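Local coordinates for 35 kDa hemin binding protein (Porphyromonas gingivalis, PDB 5Y1A) that probably binds hemin, carries a thioredoxin domain consistent with redox chemistry, and is exported as a cargo of the type IX secretion system, at residues V325-I330 with M336-V341; G295-E300 with M306-A311; N187-I192 with T207-L212; A163-K168 with T245-F250. All blocks are in the same frame, centred on the assembly; numbering follows the deposited sequence. Where two conformers were deposited one is given.

Contact 1 (V325-I330 with M336-V341); sequences VYVVRI and MHFLKV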
loop_
_atom_site.group_PDB
_atom_site.type_symbol
_atom_site.label_atom_id
_atom_site.label_comp_id
_atom_site.label_asym_id
_atom_site.label_seq_id
_atom_site.Cartn_x
_atom_site.Cartn_y
_atom_site.Cartn_z
ATOM N N VAL A 325 16.549 -16.960 -1.185
ATOM C CA VAL A 325 16.345 -17.214 0.226
ATOM C C VAL A 325 15.192 -18.203 0.381
ATOM O O VAL A 325 14.184 -18.105 -0.326
ATOM C CB VAL A 325 16.028 -15.916 1.023
ATOM C CG1 VAL A 325 15.750 -16.271 2.479
ATOM C CG2 VAL A 325 17.180 -14.913 0.923
ATOM N N TYR A 326 15.384 -19.171 1.282
ATOM C CA TYR A 326 14.373 -20.183 1.616
ATOM C C TYR A 326 14.090 -20.192 3.112
ATOM O O TYR A 326 14.967 -19.880 3.916
ATOM C CB TYR A 326 14.851 -21.570 1.182
ATOM C CG TYR A 326 15.082 -21.662 -0.312
ATOM C CD1 TYR A 326 14.104 -22.190 -1.163
ATOM C CD2 TYR A 326 16.264 -21.192 -0.875
ATOM C CE1 TYR A 326 14.316 -22.261 -2.548
ATOM C CE2 TYR A 326 16.486 -21.243 -2.272
ATOM C CZ TYR A 326 15.501 -21.787 -3.090
ATOM O OH TYR A 326 15.698 -21.853 -4.450
ATOM N N VAL A 327 12.868 -20.553 3.474
ATOM C CA VAL A 327 12.519 -20.790 4.876
ATOM C C VAL A 327 12.372 -22.288 5.099
ATOM O O VAL A 327 11.594 -22.955 4.406
ATOM C CB VAL A 327 11.203 -20.070 5.255
ATOM C CG1 VAL A 327 10.812 -20.367 6.713
ATOM C CG2 VAL A 327 11.352 -18.576 5.055
ATOM N N VAL A 328 13.134 -22.825 6.045
ATOM C CA VAL A 328 13.013 -24.231 6.374
ATOM C C VAL A 328 12.241 -24.314 7.674
ATOM O O VAL A 328 12.646 -23.725 8.669
ATOM C CB VAL A 328 14.375 -24.913 6.564
ATOM C CG1 VAL A 328 14.178 -26.413 6.798
ATOM C CG2 VAL A 328 15.275 -24.652 5.348
ATOM N N ARG A 329 11.130 -25.039 7.647
ATOM C CA ARG A 329 10.345 -25.261 8.850
ATOM C C ARG A 329 10.711 -26.665 9.325
ATOM O O ARG A 329 10.400 -27.652 8.648
ATOM C CB ARG A 329 8.861 -25.112 8.532
ATOM C CG ARG A 329 7.899 -25.407 9.677
ATOM C CD ARG A 329 6.515 -24.833 9.371
ATOM N NE ARG A 329 5.720 -25.678 8.473
ATOM C CZ ARG A 329 4.572 -25.302 7.913
ATOM N NH1 ARG A 329 4.084 -24.088 8.140
ATOM N NH2 ARG A 329 3.916 -26.132 7.111
ATOM N N ILE A 330 11.406 -26.752 10.460
ATOM C CA ILE A 330 11.813 -28.048 11.015
ATOM C C ILE A 330 11.198 -28.282 12.383
ATOM O O ILE A 330 11.397 -27.488 13.302
ATOM C CB ILE A 330 13.345 -28.198 11.193
ATOM C CG1 ILE A 330 14.128 -27.323 10.223
ATOM C CG2 ILE A 330 13.750 -29.665 11.078
ATOM C CD1 ILE A 330 15.615 -27.414 10.424
ATOM N N MET A 336 8.493 -26.420 16.718
ATOM C CA MET A 336 8.528 -26.085 15.292
ATOM C C MET A 336 9.415 -24.845 15.112
ATOM O O MET A 336 9.071 -23.750 15.583
ATOM C CB MET A 336 7.102 -25.869 14.746
ATOM C CG MET A 336 7.000 -25.560 13.242
ATOM S SD MET A 336 5.309 -25.266 12.620
ATOM C CE MET A 336 4.573 -26.892 12.834
ATOM N N HIS A 337 10.553 -25.049 14.450
ATOM C CA HIS A 337 11.589 -24.015 14.203
ATOM C C HIS A 337 11.493 -23.478 12.777
ATOM O O HIS A 337 11.076 -24.204 11.873
ATOM C CB HIS A 337 12.988 -24.627 14.333
ATOM C CG HIS A 337 13.241 -25.330 15.630
ATOM N ND1 HIS A 337 13.706 -24.676 16.753
ATOM C CD2 HIS A 337 13.129 -26.634 15.974
ATOM C CE1 HIS A 337 13.869 -25.548 17.733
ATOM N NE2 HIS A 337 13.513 -26.741 17.291
ATOM N N PHE A 338 11.879 -22.217 12.577
ATOM C CA PHE A 338 11.912 -21.597 11.250
ATOM C C PHE A 338 13.331 -21.069 11.040
ATOM O O PHE A 338 13.812 -20.270 11.841
ATOM C CB PHE A 338 10.902 -20.443 11.152
ATOM C CG PHE A 338 9.461 -20.880 11.290
ATOM C CD1 PHE A 338 8.638 -20.969 10.174
ATOM C CD2 PHE A 338 8.936 -21.222 12.538
ATOM C CE1 PHE A 338 7.303 -21.386 10.289
ATOM C CE2 PHE A 338 7.618 -21.637 12.674
ATOM C CZ PHE A 338 6.793 -21.715 11.547
ATOM N N LEU A 339 14.004 -21.558 9.999
ATOM C CA LEU A 339 15.372 -21.158 9.683
ATOM C C LEU A 339 15.353 -20.510 8.319
ATOM O O LEU A 339 14.670 -20.983 7.426
ATOM C CB LEU A 339 16.299 -22.366 9.627
ATOM C CG LEU A 339 16.784 -23.120 10.855
ATOM C CD1 LEU A 339 16.829 -24.576 10.478
ATOM C CD2 LEU A 339 18.177 -22.643 11.274
ATOM N N LYS A 340 16.077 -19.407 8.177
ATOM C CA LYS A 340 16.208 -18.735 6.890
ATOM C C LYS A 340 17.529 -19.221 6.284
ATOM O O LYS A 340 18.591 -19.045 6.893
ATOM C CB LYS A 340 16.208 -17.216 7.095
ATOM C CG LYS A 340 16.162 -16.386 5.819
ATOM C CD LYS A 340 16.382 -14.871 6.091
ATOM C CE LYS A 340 15.205 -14.192 6.814
ATOM N NZ LYS A 340 15.205 -12.694 6.530
ATOM N N VAL A 341 17.466 -19.874 5.123
ATOM C CA VAL A 341 18.673 -20.356 4.443
ATOM C C VAL A 341 18.889 -19.586 3.135
ATOM O O VAL A 341 17.963 -19.442 2.339
ATOM C CB VAL A 341 18.575 -21.880 4.155
ATOM C CG1 VAL A 341 19.739 -22.333 3.282
ATOM C CG2 VAL A 341 18.543 -22.660 5.486
#
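The Phe338 ring has the Arg329 side chain over one face, where CG of Arg329 lies, and meets Val327 at its edge, with CG1 of Val327 4.1 Å from CD1 of Phe338. Arg329 and Phe338 run side by side in the same direction, and CD of Arg329 comes within 3.7 Å of CE1 of Phe338. CG and CD thus make the contact with the phenyl group, and the guanidinium plane stands at 85° to the ring. On the same arginine, CD rests 3.5 Å from SD of Met336, so thioether and ring pack against one aliphatic chain. His337 offers an edge instead: Ile330 O lies in its ring plane, 3.3 Å from CD2 of His337. Tyr326 likewise has Val341 O near its ring edge.

On the face shared by Tyr326, Val328 and Leu339, the branch of Val328 lying anti to its carbonyl carbon, CG2, reaches CG2 of Val341 at 3.8 Å. Between the strands run six antiparallel backbone bonds in reciprocal pairs, Tyr326 with Val341, Val328 with Leu339 and Ile330 with His337; Val328 N to Leu339 O measures 2.8 Å.

These strands form a beta hairpin near the C-terminus. Lys340 makes a salt bridge to Asp159, and Arg329 a long, weak ion pair with Glu307. The chemistry is thus split: peptide groups hold the register, apolar branches of Val328 and Val341 join the inner packing, and on the other face Arg329 meets its neighbours across the hairpin through its methylenes, while Lys340 pairs with Asp159.

Contact 2 (G295-E300 with M306-A311); sequences GKIVVE and MEVFNA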
loop_
_atom_site.group_PDB
_atom_site.type_symbol
_atom_site.label_atom_id
_atom_site.label_comp_id
_atom_site.label_asym_id
_atom_site.label_seq_id
_atom_site.Cartn_x
_atom_site.Cartn_y
_atom_site.Cartn_z
ATOM N N GLY A 295 23.110 -28.644 -3.858
ATOM C CA GLY A 295 21.815 -28.081 -4.249
ATOM C C GLY A 295 20.628 -28.322 -3.318
ATOM O O GLY A 295 19.527 -27.877 -3.613
ATOM N N LYS A 296 20.837 -29.025 -2.204
ATOM C CA LYS A 296 19.744 -29.291 -1.273
ATOM C C LYS A 296 20.060 -28.820 0.157
ATOM O O LYS A 296 21.227 -28.684 0.528
ATOM C CB LYS A 296 19.361 -30.777 -1.302
ATOM C CG LYS A 296 20.072 -31.651 -0.295
ATOM C CD LYS A 296 19.916 -33.141 -0.622
ATOM C CE LYS A 296 18.588 -33.706 -0.127
ATOM N NZ LYS A 296 18.004 -34.660 -1.126
ATOM N N ILE A 297 19.014 -28.567 0.947
ATOM C CA ILE A 297 19.211 -28.193 2.350
ATOM C C ILE A 297 19.323 -29.463 3.186
ATOM O O ILE A 297 18.514 -30.401 3.044
ATOM C CB ILE A 297 18.117 -27.207 2.856
ATOM C CG1 ILE A 297 18.178 -25.912 2.034
ATOM C CG2 ILE A 297 18.255 -26.920 4.386
ATOM C CD1 ILE A 297 17.004 -24.971 2.261
ATOM N N VAL A 298 20.357 -29.487 4.030
ATOM C CA VAL A 298 20.625 -30.626 4.897
ATOM C C VAL A 298 20.549 -30.168 6.352
ATOM O O VAL A 298 21.014 -29.072 6.696
ATOM C CB VAL A 298 22.012 -31.257 4.585
ATOM C CG1 VAL A 298 22.296 -32.474 5.491
ATOM C CG2 VAL A 298 22.117 -31.642 3.101
ATOM N N VAL A 299 19.930 -31.003 7.181
ATOM C CA VAL A 299 19.891 -30.800 8.629
ATOM C C VAL A 299 20.423 -32.073 9.281
ATOM O O VAL A 299 19.863 -33.156 9.083
ATOM C CB VAL A 299 18.446 -30.505 9.119
ATOM C CG1 VAL A 299 18.399 -30.318 10.642
ATOM C CG2 VAL A 299 17.892 -29.269 8.413
ATOM N N GLU A 300 21.543 -31.963 9.988
ATOM C CA GLU A 300 22.188 -33.143 10.583
ATOM C C GLU A 300 21.618 -33.458 11.962
ATOM O O GLU A 300 21.795 -34.563 12.488
ATOM C CB GLU A 300 23.706 -32.973 10.652
ATOM C CG GLU A 300 24.434 -33.220 9.335
ATOM C CD GLU A 300 25.940 -33.116 9.475
ATOM O OE1 GLU A 300 26.493 -33.673 10.444
ATOM O OE2 GLU A 300 26.578 -32.473 8.618
ATOM N N MET A 306 10.720 -32.015 8.117
ATOM C CA MET A 306 11.394 -30.862 7.521
ATOM C C MET A 306 10.661 -30.450 6.244
ATOM O O MET A 306 10.432 -31.281 5.373
ATOM C CB MET A 306 12.862 -31.184 7.220
ATOM C CG MET A 306 13.577 -30.169 6.323
ATOM S SD MET A 306 15.325 -30.530 6.066
ATOM C CE MET A 306 15.205 -32.007 5.058
ATOM N N GLU A 307 10.292 -29.172 6.155
ATOM C CA GLU A 307 9.664 -28.620 4.956
ATOM C C GLU A 307 10.407 -27.360 4.492
ATOM O O GLU A 307 10.824 -26.549 5.320
ATOM C CB GLU A 307 8.199 -28.299 5.220
ATOM C CG GLU A 307 7.287 -29.529 5.234
ATOM C CD GLU A 307 5.943 -29.243 5.862
ATOM O OE1 GLU A 307 5.910 -28.901 7.062
ATOM O OE2 GLU A 307 4.915 -29.372 5.160
ATOM N N VAL A 308 10.578 -27.225 3.176
ATOM C CA VAL A 308 11.286 -26.084 2.591
ATOM C C VAL A 308 10.283 -25.213 1.840
ATOM O O VAL A 308 9.501 -25.710 1.022
ATOM C CB VAL A 308 12.439 -26.523 1.629
ATOM C CG1 VAL A 308 13.129 -25.309 1.010
ATOM C CG2 VAL A 308 13.471 -27.396 2.358
ATOM N N PHE A 309 10.311 -23.916 2.127
ATOM C CA PHE A 309 9.467 -22.957 1.438
ATOM C C PHE A 309 10.355 -21.981 0.701
ATOM O O PHE A 309 11.414 -21.592 1.204
ATOM C CB PHE A 309 8.616 -22.180 2.460
ATOM C CG PHE A 309 7.677 -23.058 3.228
ATOM C CD1 PHE A 309 6.375 -23.264 2.780
ATOM C CD2 PHE A 309 8.116 -23.726 4.371
ATOM C CE1 PHE A 309 5.502 -24.115 3.473
ATOM C CE2 PHE A 309 7.254 -24.582 5.055
ATOM C CZ PHE A 309 5.947 -24.763 4.603
ATOM N N ASN A 310 9.927 -21.552 -0.477
ATOM C CA ASN A 310 10.693 -20.540 -1.190
ATOM C C ASN A 310 10.351 -19.155 -0.641
ATOM O O ASN A 310 9.589 -19.034 0.355
ATOM C CB ASN A 310 10.474 -20.632 -2.721
ATOM C CG ASN A 310 9.018 -20.434 -3.125
ATOM O OD1 ASN A 310 8.227 -19.824 -2.397
ATOM N ND2 ASN A 310 8.651 -20.977 -4.300
ATOM N N ALA A 311 10.874 -18.111 -1.286
ATOM C CA ALA A 311 10.718 -16.740 -0.765
ATOM C C ALA A 311 9.300 -16.180 -0.906
ATOM O O ALA A 311 8.967 -15.167 -0.286
ATOM C CB ALA A 311 11.715 -15.822 -1.405
#
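Ile297 and Val308 face each other with their CA atoms 8.2 Å apart, and Val299 and Met306 with theirs at 8.6 Å, a spacing at which side chains rather than peptide groups bridge the two segments.

All four side chains set out toward the opposite segment. CD1 of Ile297 meets CG1 of Val308 at 4.1 Å, the two branches crossing at a slant. At the other pair, Met306 and Val299 slide past each other in opposite directions, which brings SD of Met306 to 3.7 Å from CG2 of Val299. The methionine gets there by an extended start, CG anti to the backbone N (chi1 167°), and a bend at chi3 (69°) that leaves CE 4.2 Å from Ile297 O. The contact is small and apolar, and three of its four residues are buried.

Around it, strand 296-298 pairs with strand 291-293, and strand 305-309 belongs to a separate antiparallel sheet between strands 315-316 and 324-332. The contact therefore joins layers packed face to face, consistent with an immunoglobulin-like sandwich. Val328 of strand 324-332 touches both Ile297 and Met306, while Asn318 accepts a hydrogen bond from Ile297 N.

Contact 3 (N187-I192 with T207-L212); sequences NNMKPI and TVLMIL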
loop_
_atom_site.group_PDB
_atom_site.type_symbol
_atom_site.label_atom_id
_atom_site.label_comp_id
_atom_site.label_asym_id
_atom_site.label_seq_id
_atom_site.Cartn_x
_atom_site.Cartn_y
_atom_site.Cartn_z
ATOM N N ASN A 187 -1.655 -4.420 -6.885
ATOM C CA ASN A 187 -2.014 -4.391 -8.321
ATOM C C ASN A 187 -2.155 -5.790 -8.861
ATOM O O ASN A 187 -1.713 -6.751 -8.200
ATOM C CB ASN A 187 -0.976 -3.620 -9.120
ATOM C CG ASN A 187 -0.801 -2.208 -8.602
ATOM O OD1 ASN A 187 -1.792 -1.497 -8.365
ATOM N ND2 ASN A 187 0.452 -1.792 -8.410
ATOM N N ASN A 188 -2.733 -5.905 -10.065
ATOM C CA ASN A 188 -2.986 -7.215 -10.688
ATOM C C ASN A 188 -3.531 -8.237 -9.711
ATOM O O ASN A 188 -3.030 -9.381 -9.599
ATOM C CB ASN A 188 -1.712 -7.737 -11.356
ATOM C CG ASN A 188 -1.261 -6.863 -12.486
ATOM O OD1 ASN A 188 -2.079 -6.335 -13.234
ATOM N ND2 ASN A 188 0.057 -6.699 -12.622
ATOM N N MET A 189 -4.577 -7.837 -9.012
ATOM C CA MET A 189 -5.072 -8.612 -7.910
ATOM C C MET A 189 -6.292 -9.412 -8.305
ATOM O O MET A 189 -7.270 -8.857 -8.786
ATOM C CB MET A 189 -5.444 -7.676 -6.739
ATOM C CG MET A 189 -6.041 -8.403 -5.540
ATOM S SD MET A 189 -6.602 -7.242 -4.206
ATOM C CE MET A 189 -7.127 -8.433 -3.002
ATOM N N LYS A 190 -6.247 -10.719 -8.070
ATOM C CA LYS A 190 -7.426 -11.546 -8.296
ATOM C C LYS A 190 -8.510 -11.172 -7.277
ATOM O O LYS A 190 -8.229 -11.138 -6.078
ATOM C CB LYS A 190 -7.096 -13.042 -8.162
ATOM C CG LYS A 190 -8.316 -13.927 -8.453
ATOM C CD LYS A 190 -7.933 -15.406 -8.619
ATOM C CE LYS A 190 -9.094 -16.218 -9.211
ATOM N NZ LYS A 190 -8.930 -17.696 -8.918
ATOM N N PRO A 191 -9.729 -10.861 -7.749
ATOM C CA PRO A 191 -10.816 -10.580 -6.800
ATOM C C PRO A 191 -11.056 -11.731 -5.818
ATOM O O PRO A 191 -10.756 -12.894 -6.137
ATOM C CB PRO A 191 -12.030 -10.388 -7.714
ATOM C CG PRO A 191 -11.442 -9.867 -8.988
ATOM C CD PRO A 191 -10.176 -10.677 -9.145
ATOM N N ILE A 192 -11.570 -11.403 -4.630
ATOM C CA ILE A 192 -11.821 -12.405 -3.588
ATOM C C ILE A 192 -13.041 -13.249 -3.995
ATOM O O ILE A 192 -13.018 -14.483 -3.903
ATOM C CB ILE A 192 -12.032 -11.750 -2.184
ATOM C CG1 ILE A 192 -10.734 -11.075 -1.670
ATOM C CG2 ILE A 192 -12.645 -12.756 -1.187
ATOM C CD1 ILE A 192 -9.469 -11.961 -1.622
ATOM N N THR A 207 -5.233 -1.304 -5.190
ATOM C CA THR A 207 -6.277 -1.620 -4.206
ATOM C C THR A 207 -5.709 -1.579 -2.779
ATOM O O THR A 207 -4.698 -2.211 -2.482
ATOM C CB THR A 207 -6.894 -2.967 -4.571
ATOM O OG1 THR A 207 -7.533 -2.821 -5.851
ATOM C CG2 THR A 207 -7.930 -3.440 -3.529
ATOM N N VAL A 208 -6.343 -0.801 -1.904
ATOM C CA VAL A 208 -5.827 -0.663 -0.548
ATOM C C VAL A 208 -6.029 -1.946 0.262
ATOM O O VAL A 208 -7.157 -2.388 0.425
ATOM C CB VAL A 208 -6.510 0.492 0.200
ATOM C CG1 VAL A 208 -5.935 0.580 1.613
ATOM C CG2 VAL A 208 -6.299 1.808 -0.562
ATOM N N LEU A 209 -4.945 -2.548 0.743
ATOM C CA LEU A 209 -5.075 -3.702 1.648
ATOM C C LEU A 209 -4.573 -3.457 3.050
ATOM O O LEU A 209 -4.932 -4.236 3.981
ATOM C CB LEU A 209 -4.359 -4.949 1.095
ATOM C CG LEU A 209 -4.906 -5.396 -0.268
ATOM C CD1 LEU A 209 -4.162 -6.696 -0.659
ATOM C CD2 LEU A 209 -6.440 -5.593 -0.297
ATOM N N MET A 210 -3.709 -2.448 3.196
ATOM C CA MET A 210 -3.197 -2.058 4.511
ATOM C C MET A 210 -3.137 -0.549 4.673
ATOM O O MET A 210 -2.865 0.184 3.712
ATOM C CB MET A 210 -1.788 -2.639 4.793
ATOM C CG MET A 210 -1.636 -4.146 4.563
ATOM S SD MET A 210 0.084 -4.760 4.869
ATOM C CE MET A 210 0.237 -4.482 6.622
ATOM N N ILE A 211 -3.357 -0.101 5.903
ATOM C CA ILE A 211 -3.170 1.296 6.297
ATOM C C ILE A 211 -2.166 1.248 7.450
ATOM O O ILE A 211 -2.411 0.596 8.481
ATOM C CB ILE A 211 -4.510 1.993 6.748
ATOM C CG1 ILE A 211 -5.612 1.844 5.658
ATOM C CG2 ILE A 211 -4.253 3.481 7.079
ATOM C CD1 ILE A 211 -6.520 0.600 5.761
ATOM N N LEU A 212 -1.047 1.943 7.274
ATOM C CA LEU A 212 0.097 1.777 8.174
ATOM C C LEU A 212 0.007 2.501 9.515
ATOM O O LEU A 212 0.761 2.169 10.446
ATOM C CB LEU A 212 1.374 2.145 7.446
ATOM C CG LEU A 212 1.642 1.284 6.197
ATOM C CD1 LEU A 212 3.024 1.611 5.640
ATOM C CD2 LEU A 212 1.509 -0.243 6.462
#
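Apolar packing comes first, and Met189 supplies one whole side of it. Its chain is fully extended, with CG anti to the backbone N (chi1 177°) and the later torsions also near 180°, so the thioether projects straight from the loop onto strand 207-211. CE meets the branched end of Leu209 tip to tip, 4.0 Å from CD2 of Leu209 and 4.2 Å from CD1 of the same residue. Part-way along, SD passes 4.1 Å from CG2 of Thr207, whose side chain crosses the methionine at about a right angle. All three residues are buried.

Hydrogen bonding works round this apolar patch, with partners beyond the two segments. Asn187 uses both ends of its amide: OD1 accepts from His206 N and ND2 donates to Asp246. Asn188 N bonds to Gln205 OE1. The backbone is irregular on both sides, since Asn188 and Met189 form a G1 beta bulge opposite His204, and Leu209 and Met210 a classic bulge opposite Val184.

In the fold, the loop following strand 179-186 here packs onto the start of the next strand of its sheet. Ile84 of helix 83-87 touches both Met189 and Leu209. Thr207 packs on Phe77 and His79 of strand 73-79, and Val208 makes a backbone bond to Phe77, so this corner lies where the sandwich sheet meets the thioredoxin-like sheet.

Contact 4 (A163-K168 with T245-F250); sequences ATFTGK and TDVLAF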
loop_
_atom_site.group_PDB
_atom_site.type_symbol
_atom_site.label_atom_id
_atom_site.label_comp_id
_atom_site.label_asym_id
_atom_site.label_seq_id
_atom_site.Cartn_x
_atom_site.Cartn_y
_atom_site.Cartn_z
ATOM N N ALA A 163 9.301 1.215 5.521
ATOM C CA ALA A 163 8.993 2.392 4.723
ATOM C C ALA A 163 9.413 3.594 5.552
ATOM O O ALA A 163 8.978 3.766 6.697
ATOM C CB ALA A 163 7.498 2.443 4.384
ATOM N N THR A 164 10.306 4.396 4.993
ATOM C CA THR A 164 10.737 5.609 5.663
ATOM C C THR A 164 10.202 6.785 4.847
ATOM O O THR A 164 10.485 6.899 3.645
ATOM C CB THR A 164 12.269 5.664 5.770
ATOM O OG1 THR A 164 12.712 4.509 6.482
ATOM C CG2 THR A 164 12.695 6.906 6.534
ATOM N N PHE A 165 9.401 7.629 5.507
ATOM C CA PHE A 165 8.755 8.766 4.872
ATOM C C PHE A 165 9.425 9.995 5.405
ATOM O O PHE A 165 9.435 10.223 6.612
ATOM C CB PHE A 165 7.265 8.836 5.232
ATOM C CG PHE A 165 6.544 7.548 5.019
ATOM C CD1 PHE A 165 6.462 7.007 3.753
ATOM C CD2 PHE A 165 6.025 6.827 6.093
ATOM C CE1 PHE A 165 5.805 5.801 3.538
ATOM C CE2 PHE A 165 5.358 5.610 5.872
ATOM C CZ PHE A 165 5.271 5.099 4.591
ATOM N N THR A 166 10.019 10.764 4.509
ATOM C CA THR A 166 10.719 11.975 4.905
ATOM C C THR A 166 10.188 13.093 4.041
ATOM O O THR A 166 9.924 12.905 2.859
ATOM C CB THR A 166 12.260 11.860 4.690
ATOM O OG1 THR A 166 12.522 11.544 3.319
ATOM C CG2 THR A 166 12.862 10.764 5.605
ATOM N N GLY A 167 10.053 14.267 4.626
ATOM C CA GLY A 167 9.521 15.365 3.847
ATOM C C GLY A 167 9.700 16.708 4.494
ATOM O O GLY A 167 10.416 16.853 5.490
ATOM N N LYS A 168 9.054 17.713 3.913
ATOM C CA LYS A 168 9.136 19.075 4.423
ATOM C C LYS A 168 7.846 19.792 4.116
ATOM O O LYS A 168 7.198 19.489 3.126
ATOM C CB LYS A 168 10.282 19.841 3.758
ATOM C CG LYS A 168 11.631 19.642 4.411
ATOM C CD LYS A 168 12.630 20.660 3.903
ATOM C CE LYS A 168 13.878 20.686 4.776
ATOM N NZ LYS A 168 14.496 19.327 4.921
ATOM N N THR A 245 3.103 -4.662 -5.729
ATOM C CA THR A 245 2.618 -3.820 -4.634
ATOM C C THR A 245 3.325 -2.474 -4.655
ATOM O O THR A 245 4.504 -2.383 -5.019
ATOM C CB THR A 245 2.823 -4.470 -3.232
ATOM O OG1 THR A 245 4.190 -4.869 -3.065
ATOM C CG2 THR A 245 1.915 -5.670 -3.062
ATOM N N ASP A 246 2.587 -1.431 -4.260
ATOM C CA ASP A 246 3.115 -0.075 -4.091
ATOM C C ASP A 246 2.883 0.374 -2.639
ATOM O O ASP A 246 1.978 -0.142 -1.980
ATOM C CB ASP A 246 2.370 0.909 -5.008
ATOM C CG ASP A 246 2.616 0.635 -6.493
ATOM O OD1 ASP A 246 3.780 0.366 -6.858
ATOM O OD2 ASP A 246 1.650 0.677 -7.283
ATOM N N VAL A 247 3.672 1.340 -2.164
ATOM C CA VAL A 247 3.329 2.050 -0.908
ATOM C C VAL A 247 3.118 3.497 -1.290
ATOM O O VAL A 247 3.972 4.119 -1.958
ATOM C CB VAL A 247 4.404 1.952 0.195
ATOM C CG1 VAL A 247 4.000 2.817 1.434
ATOM C CG2 VAL A 247 4.599 0.495 0.605
ATOM N N LEU A 248 1.964 4.007 -0.897
ATOM C CA LEU A 248 1.598 5.404 -1.093
ATOM C C LEU A 248 1.585 6.079 0.279
ATOM O O LEU A 248 0.991 5.546 1.238
ATOM C CB LEU A 248 0.189 5.465 -1.696
ATOM C CG LEU A 248 -0.548 6.822 -1.694
ATOM C CD1 LEU A 248 0.187 7.812 -2.615
ATOM C CD2 LEU A 248 -1.942 6.640 -2.181
ATOM N N ALA A 249 2.191 7.253 0.382
ATOM C CA ALA A 249 2.068 8.047 1.610
ATOM C C ALA A 249 1.606 9.428 1.242
ATOM O O ALA A 249 2.010 9.985 0.194
ATOM C CB ALA A 249 3.407 8.129 2.337
ATOM N N PHE A 250 0.767 10.005 2.104
ATOM C CA PHE A 250 0.361 11.386 1.868
ATOM C C PHE A 250 0.210 12.210 3.145
ATOM O O PHE A 250 -0.191 11.677 4.197
ATOM C CB PHE A 250 -0.879 11.468 0.969
ATOM C CG PHE A 250 -2.039 10.624 1.408
ATOM C CD1 PHE A 250 -3.021 11.148 2.269
ATOM C CD2 PHE A 250 -2.189 9.329 0.908
ATOM C CE1 PHE A 250 -4.140 10.368 2.646
ATOM C CE2 PHE A 250 -3.307 8.517 1.274
ATOM C CZ PHE A 250 -4.285 9.053 2.148
#
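Phe165 and Ala249 have the nearest CA atoms across the two segments, 7.5 Å apart, on two strands that run in opposite senses at a wide slant and belong to different sheets. Strand 161-169 sits between strands 145-153 and 228-235, and strand 245-252 between 179-186 and 263-270; each takes its backbone partners within its own sheet, as Phe165 does with Ile231. Side chains close the gap.

One ring does most of the work. Phe165 points toward the opposite strand, with CG anti to the carbonyl carbon (chi1 -51°), and it presents the CD1 and CE1 side of its ring to Ala249. CB of Ala249 lies 3.5 Å from CD1 of Phe165 and 3.6 Å from CE1 of the same ring, approaching obliquely. CG1 of Val247 comes in at the ring edge, near the plane, where it is equally far from CE1 and CZ of Phe165, 4.1 Å from each. This valine crosses the phenylalanine at about a right angle. Within the first strand, Ala163 O stands over one ring face, displaced toward the rim.

Val147 and Leu149 touch Phe165 from its own sheet, and Leu180 and Ala182 from the opposite one. All of this is interior packing of the central beta sandwich, with the contributing residues buried. The ring packs directly on the single methyl of Ala249, and Val247 borders its rim. The chemistry implies dispersion and burial of apolar surface, with the ring wedged between two sheets, each hydrogen-bonded within itself.

Overall arrangement
The touching residues of contacts 3 and 4 are all buried and belong to the central sandwich; both contacts reach the same antiparallel sheet, and they touch through an asparagine-aspartate side-chain bond. Contact 3 is also nested in the chain loop that contact 4 closes. Contacts 1 and 2 lie in the C-terminal part, with centres about 7 Å apart; contact 2 contributes strand 305-309 to the sheet that holds both strands of contact 1, Val327 O probably bonding to Phe309 N. Contact 1 pairs strands within a sheet, is partly exposed and is rich in backbone bonds. The other three are small, apolar meetings of side chains: contact 2, likewise buried within the C-terminal domain, and contact 4 between layers, contact 3 between loop and strand.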